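Local coordinates for acyl-CoA-binding domain-containing protein 1 (Oryza sativa Japonica Group, PDB 5H3G) that binds medium- and long-chain acyl-CoA esters with high affinity and may take part in phospholipid biosynthesis, at residues L6-A17 and M75-L86. Residues are numbered along the deposited sequence; the frame is centred on the assembly and turned at random. Where two conformers were deposited one is given.
Sequences LQEDFEQYAEKA and MSDYITKVKQLL
Phe10 and Met75 meet where helices 4-17 and 71-92, the first and last of the four-helix acyl-CoA-binding fold, run side by side in the same general direction, their local axes inclined at 39°. The case illustrates how interlocking apolar side chains can join two helices. A chi1 of 177° swings the Phe10 ring away from its own backbone N and across to helix 71-92, where it is touched from two directions. Met75 CG lies over one face, 3.8 Å from the ring centroid in a CH-pi contact, while its sulfur stands obliquely by the ring as a Met-aromatic partner. Extended beyond CG, the methionine carries its methyl on toward Gln7, whose carboxamide, in the conformer given, meets that methyl and donates from NE2 to Glu11 OE2 within its own helix. At its rim, the edge of Phe10 is directed at the face of Tyr78 in an offset edge-to-face pair, planes at 61°. Were Phe10 an alanine, Met75 and the Tyr78 face would probably lose their aromatic partner, leaving a gap between the helices. Knobs-into-holes packing continues the seam: Ile79 fits among Leu6, Asp9, Phe10 and Tyr13, its CD1 3.5 Å from Leu6 CD1, and Tyr13 among Ile79, Val82, Lys83 and Leu86, with Leu86 CD1 at its ring edge. The Tyr78 hydroxyl ends against Ala17, OH to CB 3.4 Å. Tyr78 probably contributes to acyl-CoA binding, as in related proteins, and so does Tyr36 close to Phe10; dispersion and aromatic contacts thus join the two helices and border the likely ligand site.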
loop_
_atom_site.group_PDB
_atom_site.type_symbol
_atom_site.label_atom_id
_atom_site.label_comp_id
_atom_site.label_asym_id
_atom_site.label_seq_id
_atom_site.Cartn_x
_atom_site.Cartn_y
_atom_site.Cartn_z
ATOM N N LEU A 6 2.922 -11.403 -11.821
ATOM C CA LEU A 6 2.579 -10.603 -10.651
ATOM C C LEU A 6 3.480 -9.382 -10.512
ATOM O O LEU A 6 3.001 -8.292 -10.183
ATOM C CB LEU A 6 2.664 -11.453 -9.394
ATOM C CG LEU A 6 2.341 -10.646 -8.146
ATOM C CD1 LEU A 6 0.877 -10.263 -8.192
ATOM C CD2 LEU A 6 2.682 -11.411 -6.902
ATOM N N GLN A 7 4.791 -9.549 -10.715
ATOM C CA GLN A 7 5.703 -8.412 -10.625
ATOM C C GLN A 7 5.346 -7.349 -11.656
ATOM O O GLN A 7 5.385 -6.147 -11.362
ATOM C CB GLN A 7 7.148 -8.880 -10.810
ATOM C CG GLN A 7 8.175 -7.758 -10.731
ATOM C CD GLN A 7 8.575 -7.428 -9.306
ATOM O OE1 GLN A 7 8.769 -8.323 -8.482
ATOM N NE2 GLN A 7 8.710 -6.138 -9.008
ATOM N N GLU A 8 4.991 -7.778 -12.871
ATOM C CA GLU A 8 4.567 -6.838 -13.904
ATOM C C GLU A 8 3.304 -6.106 -13.476
ATOM O O GLU A 8 3.228 -4.875 -13.560
ATOM C CB GLU A 8 4.339 -7.579 -15.226
ATOM C CG GLU A 8 5.597 -8.234 -15.792
ATOM C CD GLU A 8 5.330 -9.102 -17.023
ATOM O OE1 GLU A 8 4.152 -9.407 -17.312
ATOM O OE2 GLU A 8 6.310 -9.480 -17.703
ATOM N N ASP A 9 2.298 -6.861 -13.017
ATOM C CA ASP A 9 1.066 -6.267 -12.506
ATOM C C ASP A 9 1.358 -5.267 -11.402
ATOM O O ASP A 9 0.748 -4.198 -11.347
ATOM C CB ASP A 9 0.135 -7.351 -11.953
ATOM C CG ASP A 9 -0.571 -8.139 -13.034
ATOM O OD1 ASP A 9 -0.503 -7.759 -14.215
ATOM O OD2 ASP A 9 -1.203 -9.156 -12.676
ATOM N N PHE A 10 2.276 -5.610 -10.500
ATOM C CA PHE A 10 2.547 -4.745 -9.358
ATOM C C PHE A 10 3.119 -3.412 -9.817
ATOM O O PHE A 10 2.699 -2.348 -9.351
ATOM C CB PHE A 10 3.509 -5.439 -8.398
ATOM C CG PHE A 10 3.913 -4.590 -7.212
ATOM C CD1 PHE A 10 3.056 -4.412 -6.146
ATOM C CD2 PHE A 10 5.163 -3.981 -7.165
ATOM C CE1 PHE A 10 3.417 -3.636 -5.050
ATOM C CE2 PHE A 10 5.533 -3.199 -6.077
ATOM C CZ PHE A 10 4.664 -3.035 -5.012
ATOM N N GLU A 11 4.099 -3.459 -10.714
ATOM C CA GLU A 11 4.692 -2.227 -11.203
ATOM C C GLU A 11 3.668 -1.414 -11.976
ATOM O O GLU A 11 3.630 -0.188 -11.857
ATOM C CB GLU A 11 5.922 -2.554 -12.042
ATOM C CG GLU A 11 6.996 -3.237 -11.197
ATOM C CD GLU A 11 8.140 -3.810 -12.007
ATOM O OE1 GLU A 11 8.143 -3.649 -13.245
ATOM O OE2 GLU A 11 9.038 -4.431 -11.397
ATOM N N GLN A 12 2.795 -2.086 -12.724
ATOM C CA GLN A 12 1.764 -1.369 -13.468
ATOM C C GLN A 12 0.787 -0.678 -12.526
ATOM O O GLN A 12 0.472 0.506 -12.697
ATOM C CB GLN A 12 1.035 -2.329 -14.406
ATOM C CG GLN A 12 1.885 -2.797 -15.584
ATOM C CD GLN A 12 1.197 -3.859 -16.427
ATOM O OE1 GLN A 12 -0.023 -4.025 -16.366
ATOM N NE2 GLN A 12 1.981 -4.588 -17.213
ATOM N N TYR A 13 0.302 -1.393 -11.516
ATOM C CA TYR A 13 -0.676 -0.784 -10.627
ATOM C C TYR A 13 -0.043 0.230 -9.688
ATOM O O TYR A 13 -0.711 1.189 -9.295
ATOM C CB TYR A 13 -1.430 -1.860 -9.865
ATOM C CG TYR A 13 -2.523 -2.418 -10.734
ATOM C CD1 TYR A 13 -3.639 -1.656 -11.039
ATOM C CD2 TYR A 13 -2.418 -3.687 -11.286
ATOM C CE1 TYR A 13 -4.631 -2.145 -11.856
ATOM C CE2 TYR A 13 -3.405 -4.187 -12.098
ATOM C CZ TYR A 13 -4.513 -3.415 -12.378
ATOM O OH TYR A 13 -5.511 -3.907 -13.188
ATOM N N ALA A 14 1.233 0.057 -9.320
ATOM C CA ALA A 14 1.891 1.121 -8.566
ATOM C C ALA A 14 1.942 2.402 -9.389
ATOM O O ALA A 14 1.788 3.502 -8.845
ATOM C CB ALA A 14 3.297 0.696 -8.146
ATOM N N GLU A 15 2.114 2.275 -10.705
ATOM C CA GLU A 15 2.062 3.453 -11.567
ATOM C C GLU A 15 0.643 3.997 -11.674
ATOM O O GLU A 15 0.432 5.214 -11.623
ATOM C CB GLU A 15 2.622 3.114 -12.949
ATOM C CG GLU A 15 4.126 2.865 -12.924
ATOM C CD GLU A 15 4.666 2.257 -14.207
ATOM O OE1 GLU A 15 3.894 2.122 -15.178
ATOM O OE2 GLU A 15 5.867 1.909 -14.237
ATOM N N LYS A 16 -0.346 3.113 -11.802
ATOM C CA LYS A 16 -1.722 3.580 -11.933
ATOM C C LYS A 16 -2.221 4.213 -10.639
ATOM O O LYS A 16 -3.129 5.054 -10.674
ATOM C CB LYS A 16 -2.628 2.421 -12.346
ATOM C CG LYS A 16 -2.404 1.918 -13.761
ATOM C CD LYS A 16 -3.322 0.738 -14.019
ATOM C CE LYS A 16 -3.322 0.334 -15.478
ATOM N NZ LYS A 16 -4.483 -0.557 -15.776
ATOM N N ALA A 17 -1.634 3.832 -9.495
ATOM C CA ALA A 17 -2.051 4.414 -8.224
ATOM C C ALA A 17 -1.849 5.923 -8.210
ATOM O O ALA A 17 -2.579 6.640 -7.509
ATOM C CB ALA A 17 -1.295 3.763 -7.060
ATOM N N MET A 75 2.410 -7.908 -2.681
ATOM C CA MET A 75 2.165 -7.407 -4.032
ATOM C C MET A 75 0.740 -7.698 -4.449
ATOM O O MET A 75 0.056 -6.839 -5.019
ATOM C CB MET A 75 3.119 -8.052 -5.042
ATOM C CG MET A 75 4.494 -7.443 -5.139
ATOM S SD MET A 75 5.454 -8.121 -6.517
ATOM C CE MET A 75 6.850 -7.017 -6.428
ATOM N N SER A 76 0.293 -8.924 -4.168
ATOM C CA SER A 76 -1.072 -9.346 -4.428
ATOM C C SER A 76 -2.081 -8.404 -3.793
ATOM O O SER A 76 -2.995 -7.898 -4.461
ATOM C CB SER A 76 -1.268 -10.766 -3.869
ATOM O OG SER A 76 -0.260 -11.621 -4.338
ATOM N N ASP A 77 -1.962 -8.208 -2.487
ATOM C CA ASP A 77 -2.930 -7.387 -1.778
ATOM C C ASP A 77 -2.877 -5.956 -2.266
ATOM O O ASP A 77 -3.919 -5.334 -2.472
ATOM C CB ASP A 77 -2.667 -7.433 -0.286
ATOM C CG ASP A 77 -2.941 -8.776 0.292
ATOM O OD1 ASP A 77 -3.854 -9.441 -0.228
ATOM O OD2 ASP A 77 -2.232 -9.163 1.239
ATOM N N TYR A 78 -1.667 -5.415 -2.434
ATOM C CA TYR A 78 -1.527 -4.047 -2.932
ATOM C C TYR A 78 -2.302 -3.874 -4.231
ATOM O O TYR A 78 -3.078 -2.924 -4.389
ATOM C CB TYR A 78 -0.038 -3.708 -3.124
ATOM C CG TYR A 78 0.164 -2.341 -3.743
ATOM C CD1 TYR A 78 0.207 -1.207 -2.948
ATOM C CD2 TYR A 78 0.250 -2.190 -5.123
ATOM C CE1 TYR A 78 0.370 0.067 -3.519
ATOM C CE2 TYR A 78 0.405 -0.929 -5.702
ATOM C CZ TYR A 78 0.455 0.187 -4.888
ATOM O OH TYR A 78 0.588 1.444 -5.461
ATOM N N ILE A 79 -2.119 -4.813 -5.161
ATOM C CA ILE A 79 -2.807 -4.752 -6.446
ATOM C C ILE A 79 -4.318 -4.764 -6.245
ATOM O O ILE A 79 -5.038 -3.965 -6.854
ATOM C CB ILE A 79 -2.350 -5.905 -7.357
ATOM C CG1 ILE A 79 -0.914 -5.654 -7.827
ATOM C CG2 ILE A 79 -3.263 -6.027 -8.565
ATOM C CD1 ILE A 79 -0.214 -6.913 -8.302
ATOM N N THR A 80 -4.826 -5.658 -5.388
ATOM C CA THR A 80 -6.277 -5.721 -5.217
ATOM C C THR A 80 -6.812 -4.448 -4.577
ATOM O O THR A 80 -7.887 -3.968 -4.956
ATOM C CB THR A 80 -6.701 -6.958 -4.411
ATOM O OG1 THR A 80 -6.215 -6.900 -3.060
ATOM C CG2 THR A 80 -6.196 -8.220 -5.080
ATOM N N LYS A 81 -6.074 -3.864 -3.631
ATOM C CA LYS A 81 -6.543 -2.621 -3.015
ATOM C C LYS A 81 -6.524 -1.465 -4.007
ATOM O O LYS A 81 -7.462 -0.655 -4.041
ATOM C CB LYS A 81 -5.685 -2.275 -1.793
ATOM C CG LYS A 81 -5.826 -3.268 -0.641
ATOM C CD LYS A 81 -7.235 -3.255 -0.072
ATOM C CE LYS A 81 -7.378 -4.245 1.068
ATOM N NZ LYS A 81 -6.207 -4.197 1.977
ATOM N N VAL A 82 -5.464 -1.365 -4.814
ATOM C CA VAL A 82 -5.386 -0.297 -5.816
ATOM C C VAL A 82 -6.492 -0.458 -6.845
ATOM O O VAL A 82 -7.168 0.514 -7.198
ATOM C CB VAL A 82 -4.000 -0.259 -6.484
ATOM C CG1 VAL A 82 -4.023 0.699 -7.669
ATOM C CG2 VAL A 82 -2.948 0.198 -5.490
ATOM N N LYS A 83 -6.720 -1.691 -7.313
ATOM C CA LYS A 83 -7.785 -1.953 -8.275
ATOM C C LYS A 83 -9.134 -1.488 -7.745
ATOM O O LYS A 83 -9.912 -0.839 -8.453
ATOM C CB LYS A 83 -7.827 -3.446 -8.596
ATOM C CG LYS A 83 -8.969 -3.845 -9.472
ATOM C CD LYS A 83 -8.919 -3.073 -10.774
ATOM C CE LYS A 83 -9.915 -3.646 -11.759
ATOM N NZ LYS A 83 -9.932 -2.868 -13.027
ATOM N N GLN A 84 -9.429 -1.827 -6.487
ATOM C CA GLN A 84 -10.689 -1.406 -5.883
ATOM C C GLN A 84 -10.792 0.114 -5.843
ATOM O O GLN A 84 -11.820 0.693 -6.221
ATOM C CB GLN A 84 -10.814 -1.995 -4.482
ATOM C CG GLN A 84 -12.100 -1.617 -3.786
ATOM C CD GLN A 84 -12.178 -2.177 -2.383
ATOM O OE1 GLN A 84 -11.179 -2.656 -1.834
ATOM N NE2 GLN A 84 -13.363 -2.119 -1.792
ATOM N N LEU A 85 -9.724 0.781 -5.404
ATOM C CA LEU A 85 -9.742 2.239 -5.331
ATOM C C LEU A 85 -9.889 2.870 -6.712
ATOM O O LEU A 85 -10.579 3.887 -6.868
ATOM C CB LEU A 85 -8.464 2.735 -4.644
ATOM C CG LEU A 85 -8.500 2.530 -3.129
ATOM C CD1 LEU A 85 -7.113 2.626 -2.554
ATOM C CD2 LEU A 85 -9.401 3.559 -2.476
ATOM N N LEU A 86 -9.241 2.286 -7.726
ATOM C CA LEU A 86 -9.359 2.808 -9.087
ATOM C C LEU A 86 -10.787 2.680 -9.598
ATOM O O LEU A 86 -11.301 3.586 -10.270
ATOM C CB LEU A 86 -8.400 2.071 -10.017
ATOM C CG LEU A 86 -6.924 2.453 -9.881
ATOM C CD1 LEU A 86 -6.077 1.363 -10.520
ATOM C CD2 LEU A 86 -6.619 3.796 -10.521
#